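Local coordinates for protein peptidoglycan glycosyltransferase (Atopobium parvulum, PDB 4OVD) that belongs to the penicillin-binding proteins, in which a dimerisation domain is joined to a transpeptidase domain, at residues A[376-381]-A[392-397]; A[295-300]-A[371-376]; A[150-155]-A[165-170]. All coordinates share one frame; numbering follows the deposited sequence.

Contact 1: residues A[376-381]-A[392-397]; sequences FGIGHT and GIVRSL
Val394 meets Ile378 and Gly379 beside a turn; neither flat group of 376-381, His380 or Phe376, touches 392-397. The His380 ring turns an edge to Gly377 O, which lies in the ring plane. Its NE2 hydrogen-bonds to Asp374 OD1, in the last turn of helix 366-375, which ties the ring to that helix. The Phe376 ring packs instead on Ile300, Ser303 and Ile304 of helix 298-307 and on Ala424 and Ala427 of helix 418-429.

The motif is a helix end followed directly by a tight turn. Gly377 closes helix 366-375 in a Schellman motif with phi at 81°. It also begins a type II beta turn that runs to His380. The turn is held by His380 N bonding to Gly377 O at 2.9 Å. Gly379 takes the third position of the turn, again with positive phi.

Residues 392-396 pass the turn as an extended loop. The CA atoms of Gly379 and Gly392 are 5.3 Å apart. The side chain of Val394 sets out toward the turn. Its CG1 is anti to the backbone N (chi1 -179°), which leaves CG2 beside that N and next to Gly379. The contact is small, burying 121 Å² in all. The side chains of Ile378 and Val394 cross at about a right angle, with CG2 of Ile378 4.1 Å from CG2 of Val394.

Gln420 holds the turn from helix 418-429, taking a hydrogen bond from Gly379 N through OE1. The other segment is held by backbone bonding between Ile393 and Ala415. Packing is closest at the bare alpha carbon of the turn, where Val394 CG2 rests 3.6 Å from Gly379 CA.

Contact 2: residues A[295-300]-A[371-376]; sequences SVFKVI and EGIDKF
Ile373 CD1 reaches the edge of the Phe297 ring, near the ring plane. Ile373 CD1 lies 3.6 Å from Phe297 CZ and 3.7 Å from Phe297 CE2. The two side chains cross at about a right angle. Ile300 CG2 completes the group, 3.9 Å from Ile373 CD1. Ile300 CG2 also lies 3.9 Å from Phe376 CD2, and these two side chains run past each other in opposite directions. All four residues are buried, and the contact is purely apolar.

Phe297 has CG anti to its own N (chi1 -157°), which carries the ring toward helix 366-375. One ring face is covered by Ile300 CB, over the ring centre and 4.1 Å above its plane. The ring is therefore packed by its own segment on that face and by Ile373 at an edge. Farther out, Ile304 packs on Ile373 and Phe376, while Ala424 packs on Ile300 and Phe376.

Ser295 to Lys298 reads SVFK, which fits the SxxK signature of penicillin-binding proteins. Lys298 NZ bonds to Ser351 OG and Asn353 OD1, which fit the family's SxN motif. Ser295 also touches Lys490, at the start of a KTG sequence on strand 487-495. Segment 295-300, a 3-10 turn running into helix 298-307, thus has helix 366-375 on its Phe297 and Ile300 side chains, helix 418-429 against Val296, Val299 and Ile300, and strand 487-495 beside Ser295 and Val299.

Contact 3: residues A[150-155]-A[165-170]; sequences TKRVYP and GFVNAD
Arg152 of strand 151-153 and Val167 of the loop 165-170 are the residues whose CA atoms come nearest, 7.1 Å apart. Side chains bridge this distance. Arg152 and Tyr154, two residues apart on the extended chain, both project toward the loop.

Arg152 makes its contact with the aliphatic part of its chain. Arg152 CG lies 3.7 Å from Val167 CG2. Val167 holds CG1 anti to the backbone N (chi1 173°), and the other methyl, CG2, is the one that meets the arginine. The Arg152 chain bends after CG and takes its polar end to other partners. NE forms a salt bridge with Glu178 OE2, and NH2 donates to Gly60 O. The bend lets one side chain serve an apolar and a charged contact together.

Tyr154 reaches the loop with its hydroxyl. Tyr154 OH is 3.3 Å from Gly165 O, 3.7 Å from Phe166 CA and 4.1 Å from Val167 CG2. The end of the tyrosine thus comes close to the backbone just past helix 161-164, where Gly165 turns the chain with phi at 87°.

Glu178 of helix 176-180 touches both Tyr154 and Val167. Strand 151-153 is an outermost strand of a mixed sheet and pairs antiparallel with strand 69-74, through Lys151 with Val74 and Val153 with Met72. The contact joins this edge strand to the loop between helices 161-164 and 176-180, within the dimerisation-domain family region of a penicillin-binding protein.

How the contacts relate
Along the chain contact 3 closes first, then contact 2, then contact 1. Contacts 1 and 2 are neighbours, with centres 10 Å apart. They share Phe376, just after helix 366-375, and both lie in the transpeptidase region of the sequence. Ile378 N lies 2.9 Å from Ile373 O, a probable hydrogen bond. Ile378 CG1 packs 4.0 Å from Phe297 CE1. The turn after the helix thus continues the apolar packing around the SVFK segment. Contact 3, in the dimerisation region, is remote, its centre 36 Å from that of contact 1 and 40 Å from that of contact 2. Contacts 1 and 2 thus form one packed patch, and contact 3 belongs to a separate part of the molecule.

Contact 1: residues A[376-381]-A[392-397]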
ATOM      1  N   PHE A 376       8.458   7.486  10.152  1.00 33.77           N
ATOM      2  CA  PHE A 376       7.759   7.121   8.921  1.00 34.68           C
ATOM      3  C   PHE A 376       6.611   6.138   9.148  1.00 36.15           C
ATOM      4  O   PHE A 376       5.954   5.686   8.159  1.00 38.93           O
ATOM      5  CB  PHE A 376       8.715   6.529   7.905  1.00 31.95           C
ATOM      6  CG  PHE A 376       9.278   7.506   6.904  1.00 36.90           C
ATOM      7  CD1 PHE A 376       8.504   7.893   5.823  1.00 38.59           C
ATOM      8  CD2 PHE A 376      10.581   7.982   6.986  1.00 32.17           C
ATOM      9  CE1 PHE A 376       8.999   8.741   4.844  1.00 37.35           C
ATOM     10  CE2 PHE A 376      11.077   8.812   6.011  1.00 38.20           C
ATOM     11  CZ  PHE A 376      10.286   9.197   4.933  1.00 35.22           C
ATOM     12  N   GLY A 377       6.373   5.768  10.407  1.00 34.94           N
ATOM     13  CA  GLY A 377       5.267   4.838  10.738  1.00 34.70           C
ATOM     14  C   GLY A 377       5.586   3.340  10.516  1.00 34.60           C
ATOM     15  O   GLY A 377       4.697   2.491  10.632  1.00 31.91           O
ATOM     16  N   ILE A 378       6.847   3.007  10.266  1.00 30.99           N
ATOM     17  CA  ILE A 378       7.205   1.615   9.974  1.00 29.36           C
ATOM     18  C   ILE A 378       7.085   0.827  11.232  1.00 30.68           C
ATOM     19  O   ILE A 378       7.651   1.202  12.221  1.00 33.60           O
ATOM     20  CB  ILE A 378       8.604   1.509   9.392  1.00 31.50           C
ATOM     21  CG1 ILE A 378       8.705   2.352   8.121  1.00 34.20           C
ATOM     22  CG2 ILE A 378       8.919   0.046   9.080  1.00 34.62           C
ATOM     23  CD1 ILE A 378       7.586   2.079   7.122  1.00 31.08           C
ATOM     24  N   GLY A 379       6.300  -0.258  11.211  1.00 33.97           N
ATOM     25  CA  GLY A 379       6.061  -1.003  12.410  1.00 34.66           C
ATOM     26  C   GLY A 379       4.880  -0.474  13.206  1.00 36.75           C
ATOM     27  O   GLY A 379       4.690  -0.876  14.315  1.00 36.60           O
ATOM     28  N   HIS A 380       4.088   0.435  12.645  1.00 35.74           N
ATOM     29  CA  HIS A 380       2.917   0.980  13.319  1.00 40.89           C
ATOM     30  C   HIS A 380       1.771   0.871  12.354  1.00 39.84           C
ATOM     31  O   HIS A 380       1.950   1.060  11.141  1.00 40.62           O
ATOM     32  CB  HIS A 380       3.116   2.476  13.631  1.00 47.65           C
ATOM     33  CG  HIS A 380       4.212   2.750  14.600  1.00 62.48           C
ATOM     34  ND1 HIS A 380       3.978   2.968  15.938  1.00 68.38           N
ATOM     35  CD2 HIS A 380       5.553   2.853  14.428  1.00 73.31           C
ATOM     36  CE1 HIS A 380       5.128   3.204  16.548  1.00 80.72           C
ATOM     37  NE2 HIS A 380       6.098   3.131  15.654  1.00 79.81           N
ATOM     38  N   THR A 381       0.584   0.641  12.856  1.00 39.51           N
ATOM     39  CA  THR A 381      -0.562   0.549  11.954  1.00 38.63           C
ATOM     40  C   THR A 381      -0.739   1.916  11.286  1.00 38.03           C
ATOM     41  O   THR A 381      -0.398   2.936  11.811  1.00 34.99           O
ATOM     42  CB  THR A 381      -1.825   0.115  12.736  1.00 43.04           C
ATOM     43  OG1 THR A 381      -1.864   0.857  13.951  1.00 41.10           O
ATOM     44  CG2 THR A 381      -1.741  -1.336  13.102  1.00 44.12           C
ATOM     45  N   GLY A 392       3.163  -5.520  11.766  1.00 33.08           N
ATOM     46  CA  GLY A 392       4.441  -5.907  11.247  1.00 30.64           C
ATOM     47  C   GLY A 392       5.380  -6.215  12.389  1.00 31.04           C
ATOM     48  O   GLY A 392       5.023  -6.065  13.569  1.00 34.30           O
ATOM     49  N   ILE A 393       6.563  -6.682  12.036  1.00 32.47           N
ATOM     50  CA  ILE A 393       7.568  -7.135  12.968  1.00 37.11           C
ATOM     51  C   ILE A 393       8.808  -6.403  12.628  1.00 34.82           C
ATOM     52  O   ILE A 393       9.516  -6.728  11.677  1.00 36.76           O
ATOM     53  CB  ILE A 393       7.758  -8.663  12.834  1.00 43.47           C
ATOM     54  CG1 ILE A 393       6.406  -9.391  13.116  1.00 51.22           C
ATOM     55  CG2 ILE A 393       8.809  -9.135  13.823  1.00 38.81           C
ATOM     56  CD1 ILE A 393       6.371 -10.841  12.688  1.00 48.77           C
ATOM     57  N   VAL A 394       9.079  -5.414  13.446  1.00 37.91           N
ATOM     58  CA  VAL A 394      10.180  -4.473  13.211  1.00 35.21           C
ATOM     59  C   VAL A 394      10.888  -4.298  14.551  1.00 39.47           C
ATOM     60  O   VAL A 394      10.252  -3.977  15.573  1.00 38.60           O
ATOM     61  CB  VAL A 394       9.591  -3.122  12.748  1.00 36.30           C
ATOM     62  CG1 VAL A 394      10.697  -2.116  12.460  1.00 42.20           C
ATOM     63  CG2 VAL A 394       8.676  -3.291  11.516  1.00 36.57           C
ATOM     64  N   ARG A 395      12.183  -4.553  14.557  1.00 37.36           N
ATOM     65  CA  ARG A 395      12.962  -4.437  15.759  1.00 43.38           C
ATOM     66  C   ARG A 395      13.050  -2.987  16.187  1.00 44.52           C
ATOM     67  O   ARG A 395      13.181  -2.125  15.344  1.00 39.24           O
ATOM     68  CB  ARG A 395      14.392  -4.918  15.530  1.00 40.27           C
ATOM     69  CG  ARG A 395      14.539  -6.411  15.523  1.00 46.96           C
ATOM     70  CD  ARG A 395      15.910  -6.782  15.035  1.00 51.83           C
ATOM     71  NE  ARG A 395      16.031  -8.228  14.967  1.00 60.85           N
ATOM     72  CZ  ARG A 395      16.868  -8.948  15.689  1.00 71.04           C
ATOM     73  NH1 ARG A 395      17.752  -8.361  16.484  1.00 72.92           N
ATOM     74  NH2 ARG A 395      16.875 -10.270  15.553  1.00 89.80           N
ATOM     75  N   SER A 396      12.940  -2.720  17.487  1.00 41.41           N
ATOM     76  CA  SER A 396      13.145  -1.358  18.003  1.00 40.93           C
ATOM     77  C   SER A 396      14.677  -1.166  18.161  1.00 41.80           C
ATOM     78  O   SER A 396      15.459  -2.127  18.086  1.00 41.87           O
ATOM     79  CB  SER A 396      12.476  -1.179  19.336  1.00 44.12           C
ATOM     80  OG  SER A 396      13.023  -2.171  20.190  1.00 50.36           O
ATOM     81  N   LEU A 397      15.115   0.072  18.283  1.00 42.18           N
ATOM     82  CA  LEU A 397      16.548   0.387  18.372  1.00 45.46           C
ATOM     83  C   LEU A 397      17.276  -0.463  19.401  1.00 52.26           C
ATOM     84  O   LEU A 397      18.306  -1.049  19.072  1.00 51.50           O
ATOM     85  CB  LEU A 397      16.763   1.846  18.737  1.00 44.96           C
ATOM     86  CG  LEU A 397      18.227   2.223  18.969  1.00 47.75           C
ATOM     87  CD1 LEU A 397      19.026   1.941  17.703  1.00 49.51           C
ATOM     88  CD2 LEU A 397      18.337   3.679  19.412  1.00 50.33           C
TER

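Contact 2: residues A[295-300]-A[371-376]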
ATOM      1  N   SER A 295      13.769  -3.766  -1.689  1.00 35.23           N
ATOM      2  CA  SER A 295      14.278  -2.527  -2.260  1.00 31.06           C
ATOM      3  C   SER A 295      13.354  -1.345  -2.367  1.00 31.91           C
ATOM      4  O   SER A 295      13.811  -0.209  -2.390  1.00 29.90           O
ATOM      5  CB  SER A 295      15.107  -2.864  -3.524  1.00 36.00           C
ATOM      6  OG  SER A 295      14.387  -3.716  -4.328  1.00 41.61           O
ATOM      7  N   VAL A 296      12.042  -1.577  -2.338  1.00 29.37           N
ATOM      8  CA  VAL A 296      11.122  -0.453  -2.355  1.00 33.81           C
ATOM      9  C   VAL A 296      11.330   0.387  -1.034  1.00 31.48           C
ATOM     10  O   VAL A 296      10.998   1.603  -0.930  1.00 34.31           O
ATOM     11  CB  VAL A 296       9.728  -1.101  -2.614  1.00 39.51           C
ATOM     12  CG1 VAL A 296       9.068  -1.586  -1.346  1.00 39.70           C
ATOM     13  CG2 VAL A 296       8.827  -0.247  -3.410  1.00 45.01           C
ATOM     14  N   PHE A 297      11.959  -0.204  -0.035  1.00 28.46           N
ATOM     15  CA  PHE A 297      12.182   0.488   1.211  1.00 33.85           C
ATOM     16  C   PHE A 297      13.324   1.559   1.080  1.00 34.20           C
ATOM     17  O   PHE A 297      13.467   2.423   1.957  1.00 32.88           O
ATOM     18  CB  PHE A 297      12.627  -0.520   2.237  1.00 27.87           C
ATOM     19  CG  PHE A 297      12.388  -0.102   3.664  1.00 32.16           C
ATOM     20  CD1 PHE A 297      11.100  -0.117   4.164  1.00 31.58           C
ATOM     21  CD2 PHE A 297      13.437   0.359   4.480  1.00 29.05           C
ATOM     22  CE1 PHE A 297      10.859   0.270   5.471  1.00 38.21           C
ATOM     23  CE2 PHE A 297      13.184   0.789   5.739  1.00 37.02           C
ATOM     24  CZ  PHE A 297      11.901   0.691   6.266  1.00 32.08           C
ATOM     25  N   LYS A 298      14.140   1.495   0.015  1.00 28.43           N
ATOM     26  CA  LYS A 298      15.296   2.379  -0.077  1.00 28.66           C
ATOM     27  C   LYS A 298      14.930   3.862  -0.134  1.00 30.87           C
ATOM     28  O   LYS A 298      15.750   4.692   0.122  1.00 30.49           O
ATOM     29  CB  LYS A 298      16.153   2.010  -1.247  1.00 30.42           C
ATOM     30  CG  LYS A 298      16.692   0.615  -1.117  1.00 30.10           C
ATOM     31  CD  LYS A 298      17.541   0.253  -2.298  1.00 33.10           C
ATOM     32  CE  LYS A 298      17.887  -1.224  -2.247  1.00 36.66           C
ATOM     33  NZ  LYS A 298      18.711  -1.623  -3.371  1.00 38.16           N
ATOM     34  N   VAL A 299      13.702   4.178  -0.479  1.00 28.45           N
ATOM     35  CA  VAL A 299      13.218   5.563  -0.498  1.00 32.70           C
ATOM     36  C   VAL A 299      13.132   6.105   0.942  1.00 33.57           C
ATOM     37  O   VAL A 299      13.361   7.293   1.198  1.00 31.42           O
ATOM     38  CB  VAL A 299      11.865   5.553  -1.193  1.00 33.54           C
ATOM     39  CG1 VAL A 299      11.125   6.846  -0.921  1.00 39.80           C
ATOM     40  CG2 VAL A 299      12.095   5.326  -2.695  1.00 33.90           C
ATOM     41  N   ILE A 300      12.820   5.211   1.882  1.00 29.79           N
ATOM     42  CA  ILE A 300      12.775   5.556   3.307  1.00 32.79           C
ATOM     43  C   ILE A 300      14.188   5.804   3.817  1.00 32.59           C
ATOM     44  O   ILE A 300      14.484   6.792   4.436  1.00 28.28           O
ATOM     45  CB  ILE A 300      12.029   4.432   4.081  1.00 29.82           C
ATOM     46  CG1 ILE A 300      10.573   4.519   3.624  1.00 33.76           C
ATOM     47  CG2 ILE A 300      12.037   4.658   5.547  1.00 29.50           C
ATOM     48  CD1 ILE A 300       9.759   3.299   3.803  1.00 41.76           C
ATOM     49  N   GLU A 371      15.132   6.091  14.472  1.00 37.13           N
ATOM     50  CA  GLU A 371      14.191   7.188  14.722  1.00 40.47           C
ATOM     51  C   GLU A 371      13.414   7.530  13.481  1.00 38.02           C
ATOM     52  O   GLU A 371      12.222   7.781  13.554  1.00 38.02           O
ATOM     53  CB  GLU A 371      14.880   8.443  15.263  1.00 45.16           C
ATOM     54  CG  GLU A 371      15.280   8.251  16.725  1.00 57.46           C
ATOM     55  CD  GLU A 371      16.209   9.334  17.230  1.00 68.01           C
ATOM     56  OE1 GLU A 371      16.731  10.131  16.409  1.00 77.31           O
ATOM     57  OE2 GLU A 371      16.445   9.345  18.451  1.00 64.89           O
ATOM     58  N   GLY A 372      14.063   7.459  12.322  1.00 35.74           N
ATOM     59  CA  GLY A 372      13.374   7.784  11.091  1.00 35.52           C
ATOM     60  C   GLY A 372      12.330   6.759  10.716  1.00 35.05           C
ATOM     61  O   GLY A 372      11.284   7.129  10.217  1.00 34.69           O
ATOM     62  N   ILE A 373      12.687   5.481  10.809  1.00 35.80           N
ATOM     63  CA  ILE A 373      11.778   4.373  10.520  1.00 39.02           C
ATOM     64  C   ILE A 373      10.498   4.592  11.297  1.00 36.99           C
ATOM     65  O   ILE A 373       9.384   4.415  10.784  1.00 33.62           O
ATOM     66  CB  ILE A 373      12.387   3.051  11.080  1.00 43.64           C
ATOM     67  CG1 ILE A 373      13.535   2.631  10.216  1.00 51.97           C
ATOM     68  CG2 ILE A 373      11.424   1.907  11.189  1.00 52.93           C
ATOM     69  CD1 ILE A 373      13.305   2.876   8.775  1.00 44.33           C
ATOM     70  N   ASP A 374      10.687   4.960  12.566  1.00 39.86           N
ATOM     71  CA  ASP A 374       9.598   5.155  13.484  1.00 40.69           C
ATOM     72  C   ASP A 374       8.775   6.369  13.081  1.00 45.32           C
ATOM     73  O   ASP A 374       7.566   6.312  13.051  1.00 40.47           O
ATOM     74  CB  ASP A 374      10.154   5.315  14.881  1.00 48.94           C
ATOM     75  CG  ASP A 374       9.100   5.212  15.922  1.00 59.96           C
ATOM     76  OD1 ASP A 374       8.743   4.060  16.249  1.00 66.03           O
ATOM     77  OD2 ASP A 374       8.681   6.264  16.446  1.00 66.15           O
ATOM     78  N   LYS A 375       9.437   7.467  12.723  1.00 40.01           N
ATOM     79  CA  LYS A 375       8.720   8.636  12.321  1.00 40.26           C
ATOM     80  C   LYS A 375       7.916   8.328  11.048  1.00 36.62           C
ATOM     81  O   LYS A 375       6.834   8.848  10.863  1.00 35.47           O
ATOM     82  CB  LYS A 375       9.777   9.717  12.043  1.00 53.63           C
ATOM     83  CG  LYS A 375       9.357  11.161  12.191  1.00 62.12           C
ATOM     84  CD  LYS A 375      10.605  12.030  12.162  1.00 69.54           C
ATOM     85  CE  LYS A 375      10.381  13.428  12.724  1.00 83.98           C
ATOM     86  NZ  LYS A 375       9.257  14.156  12.080  1.00 90.83           N
ATOM     87  N   PHE A 376       8.458   7.486  10.152  1.00 33.77           N
ATOM     88  CA  PHE A 376       7.759   7.121   8.921  1.00 34.68           C
ATOM     89  C   PHE A 376       6.611   6.138   9.148  1.00 36.15           C
ATOM     90  O   PHE A 376       5.954   5.686   8.159  1.00 38.93           O
ATOM     91  CB  PHE A 376       8.715   6.529   7.905  1.00 31.95           C
ATOM     92  CG  PHE A 376       9.278   7.506   6.904  1.00 36.90           C
ATOM     93  CD1 PHE A 376       8.504   7.893   5.823  1.00 38.59           C
ATOM     94  CD2 PHE A 376      10.581   7.982   6.986  1.00 32.17           C
ATOM     95  CE1 PHE A 376       8.999   8.741   4.844  1.00 37.35           C
ATOM     96  CE2 PHE A 376      11.077   8.812   6.011  1.00 38.20           C
ATOM     97  CZ  PHE A 376      10.286   9.197   4.933  1.00 35.22           C
TER

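Contact 3: residues A[150-155]-A[165-170]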
ATOM      1  N   THR A 150     -33.977  -8.849   5.520  1.00 57.96           N
ATOM      2  CA  THR A 150     -33.417  -7.842   4.622  1.00 67.66           C
ATOM      3  C   THR A 150     -32.178  -8.466   4.019  1.00 61.75           C
ATOM      4  O   THR A 150     -31.557  -9.326   4.618  1.00 60.30           O
ATOM      5  CB  THR A 150     -32.950  -6.537   5.345  1.00 71.58           C
ATOM      6  OG1 THR A 150     -31.832  -6.816   6.185  1.00 75.81           O
ATOM      7  CG2 THR A 150     -34.065  -5.898   6.207  1.00 73.24           C
ATOM      8  N   LYS A 151     -31.795  -8.055   2.836  1.00 67.17           N
ATOM      9  CA  LYS A 151     -30.519  -8.543   2.308  1.00 60.24           C
ATOM     10  C   LYS A 151     -29.864  -7.441   1.559  1.00 60.21           C
ATOM     11  O   LYS A 151     -30.550  -6.541   1.072  1.00 59.69           O
ATOM     12  CB  LYS A 151     -30.706  -9.733   1.377  1.00 63.89           C
ATOM     13  CG  LYS A 151     -31.561  -9.505   0.138  1.00 67.93           C
ATOM     14  CD  LYS A 151     -31.122 -10.506  -0.928  1.00 74.18           C
ATOM     15  CE  LYS A 151     -31.938 -10.467  -2.212  1.00 74.14           C
ATOM     16  NZ  LYS A 151     -33.363 -10.813  -1.937  1.00 85.94           N
ATOM     17  N   ARG A 152     -28.543  -7.490   1.479  1.00 54.72           N
ATOM     18  CA  ARG A 152     -27.805  -6.571   0.677  1.00 55.14           C
ATOM     19  C   ARG A 152     -27.818  -7.029  -0.743  1.00 56.54           C
ATOM     20  O   ARG A 152     -27.777  -8.220  -1.030  1.00 66.80           O
ATOM     21  CB  ARG A 152     -26.314  -6.559   1.019  1.00 54.05           C
ATOM     22  CG  ARG A 152     -25.924  -5.785   2.224  1.00 52.46           C
ATOM     23  CD  ARG A 152     -26.255  -4.336   2.060  1.00 51.71           C
ATOM     24  NE  ARG A 152     -25.284  -3.552   2.770  1.00 49.96           N
ATOM     25  CZ  ARG A 152     -25.442  -2.292   3.107  1.00 52.65           C
ATOM     26  NH1 ARG A 152     -24.461  -1.687   3.752  1.00 49.48           N
ATOM     27  NH2 ARG A 152     -26.595  -1.658   2.869  1.00 53.78           N
ATOM     28  N   VAL A 153     -27.788  -6.052  -1.620  1.00 59.03           N
ATOM     29  CA  VAL A 153     -27.707  -6.279  -3.016  1.00 67.78           C
ATOM     30  C   VAL A 153     -26.493  -5.449  -3.437  1.00 66.87           C
ATOM     31  O   VAL A 153     -26.347  -4.292  -2.969  1.00 56.68           O
ATOM     32  CB  VAL A 153     -28.933  -5.738  -3.760  1.00 67.23           C
ATOM     33  CG1 VAL A 153     -28.799  -6.052  -5.240  1.00 78.02           C
ATOM     34  CG2 VAL A 153     -30.222  -6.339  -3.210  1.00 72.08           C
ATOM     35  N   TYR A 154     -25.639  -6.091  -4.221  1.00 72.58           N
ATOM     36  CA  TYR A 154     -24.412  -5.533  -4.753  1.00 68.79           C
ATOM     37  C   TYR A 154     -24.580  -5.456  -6.232  1.00 70.90           C
ATOM     38  O   TYR A 154     -24.461  -6.433  -6.942  1.00 74.59           O
ATOM     39  CB  TYR A 154     -23.226  -6.410  -4.430  1.00 68.76           C
ATOM     40  CG  TYR A 154     -23.046  -6.619  -2.982  1.00 60.80           C
ATOM     41  CD1 TYR A 154     -22.460  -5.663  -2.206  1.00 58.20           C
ATOM     42  CD2 TYR A 154     -23.469  -7.765  -2.389  1.00 60.78           C
ATOM     43  CE1 TYR A 154     -22.310  -5.847  -0.870  1.00 54.78           C
ATOM     44  CE2 TYR A 154     -23.316  -7.959  -1.062  1.00 52.04           C
ATOM     45  CZ  TYR A 154     -22.732  -6.992  -0.317  1.00 56.88           C
ATOM     46  OH  TYR A 154     -22.578  -7.176   1.004  1.00 67.89           O
ATOM     47  N   PRO A 155     -24.920  -4.170  -6.671  1.00 60.10           N
ATOM     48  CA  PRO A 155     -25.212  -4.091  -8.097  1.00 66.21           C
ATOM     49  C   PRO A 155     -24.096  -4.374  -9.067  1.00 78.39           C
ATOM     50  O   PRO A 155     -24.409  -4.673 -10.205  1.00 74.24           O
ATOM     51  CB  PRO A 155     -25.602  -2.637  -8.289  1.00 65.65           C
ATOM     52  CG  PRO A 155     -26.197  -2.250  -7.025  1.00 60.73           C
ATOM     53  CD  PRO A 155     -25.212  -2.771  -6.091  1.00 58.68           C
ATOM     54  N   GLY A 165     -16.956  -6.139   1.555  1.00 45.32           N
ATOM     55  CA  GLY A 165     -17.189  -7.186   2.555  1.00 42.91           C
ATOM     56  C   GLY A 165     -18.556  -7.774   2.336  1.00 46.03           C
ATOM     57  O   GLY A 165     -19.295  -7.327   1.470  1.00 46.16           O
ATOM     58  N   PHE A 166     -18.931  -8.779   3.105  1.00 42.86           N
ATOM     59  CA  PHE A 166     -20.278  -9.351   2.949  1.00 41.50           C
ATOM     60  C   PHE A 166     -20.968  -9.238   4.240  1.00 40.49           C
ATOM     61  O   PHE A 166     -20.341  -8.978   5.290  1.00 43.54           O
ATOM     62  CB  PHE A 166     -20.271 -10.776   2.373  1.00 45.69           C
ATOM     63  CG  PHE A 166     -19.872 -11.840   3.352  1.00 47.22           C
ATOM     64  CD1 PHE A 166     -18.560 -12.045   3.680  1.00 50.65           C
ATOM     65  CD2 PHE A 166     -20.841 -12.679   3.907  1.00 55.74           C
ATOM     66  CE1 PHE A 166     -18.213 -13.030   4.609  1.00 52.71           C
ATOM     67  CE2 PHE A 166     -20.503 -13.671   4.807  1.00 51.53           C
ATOM     68  CZ  PHE A 166     -19.188 -13.840   5.155  1.00 54.66           C
ATOM     69  N   VAL A 167     -22.272  -9.380   4.166  1.00 40.00           N
ATOM     70  CA  VAL A 167     -23.160  -9.318   5.318  1.00 46.78           C
ATOM     71  C   VAL A 167     -23.713 -10.726   5.436  1.00 48.95           C
ATOM     72  O   VAL A 167     -24.111 -11.328   4.432  1.00 43.77           O
ATOM     73  CB  VAL A 167     -24.267  -8.243   5.055  1.00 52.12           C
ATOM     74  CG1 VAL A 167     -25.335  -8.225   6.135  1.00 60.63           C
ATOM     75  CG2 VAL A 167     -23.633  -6.858   4.936  1.00 51.90           C
ATOM     76  N   ASN A 168     -23.684 -11.306   6.632  1.00 50.45           N
ATOM     77  CA  ASN A 168     -24.266 -12.642   6.784  1.00 49.67           C
ATOM     78  C   ASN A 168     -25.777 -12.625   6.975  1.00 53.59           C
ATOM     79  O   ASN A 168     -26.399 -11.567   6.989  1.00 54.12           O
ATOM     80  CB  ASN A 168     -23.600 -13.375   7.925  1.00 48.07           C
ATOM     81  CG  ASN A 168     -23.856 -12.735   9.266  1.00 43.03           C
ATOM     82  OD1 ASN A 168     -24.851 -12.047   9.487  1.00 44.44           O
ATOM     83  ND2 ASN A 168     -22.968 -12.989  10.180  1.00 46.75           N
ATOM     84  N   ALA A 169     -26.352 -13.831   7.124  1.00 65.20           N
ATOM     85  CA  ALA A 169     -27.799 -14.080   7.329  1.00 66.55           C
ATOM     86  C   ALA A 169     -28.397 -13.337   8.512  1.00 60.78           C
ATOM     87  O   ALA A 169     -29.564 -12.995   8.490  1.00 75.40           O
ATOM     88  CB  ALA A 169     -28.054 -15.576   7.476  1.00 72.45           C
ATOM     89  N   ASP A 170     -27.627 -13.139   9.565  1.00 59.79           N
ATOM     90  CA  ASP A 170     -28.094 -12.325  10.689  1.00 56.98           C
ATOM     91  C   ASP A 170     -27.941 -10.866  10.347  1.00 54.87           C
ATOM     92  O   ASP A 170     -28.017 -10.023  11.221  1.00 58.72           O
ATOM     93  CB  ASP A 170     -27.270 -12.563  11.926  1.00 50.73           C
ATOM     94  CG  ASP A 170     -27.422 -13.974  12.456  1.00 72.54           C
ATOM     95  OD1 ASP A 170     -28.334 -14.702  11.991  1.00 69.26           O
ATOM     96  OD2 ASP A 170     -26.636 -14.358  13.348  1.00 73.82           O
TER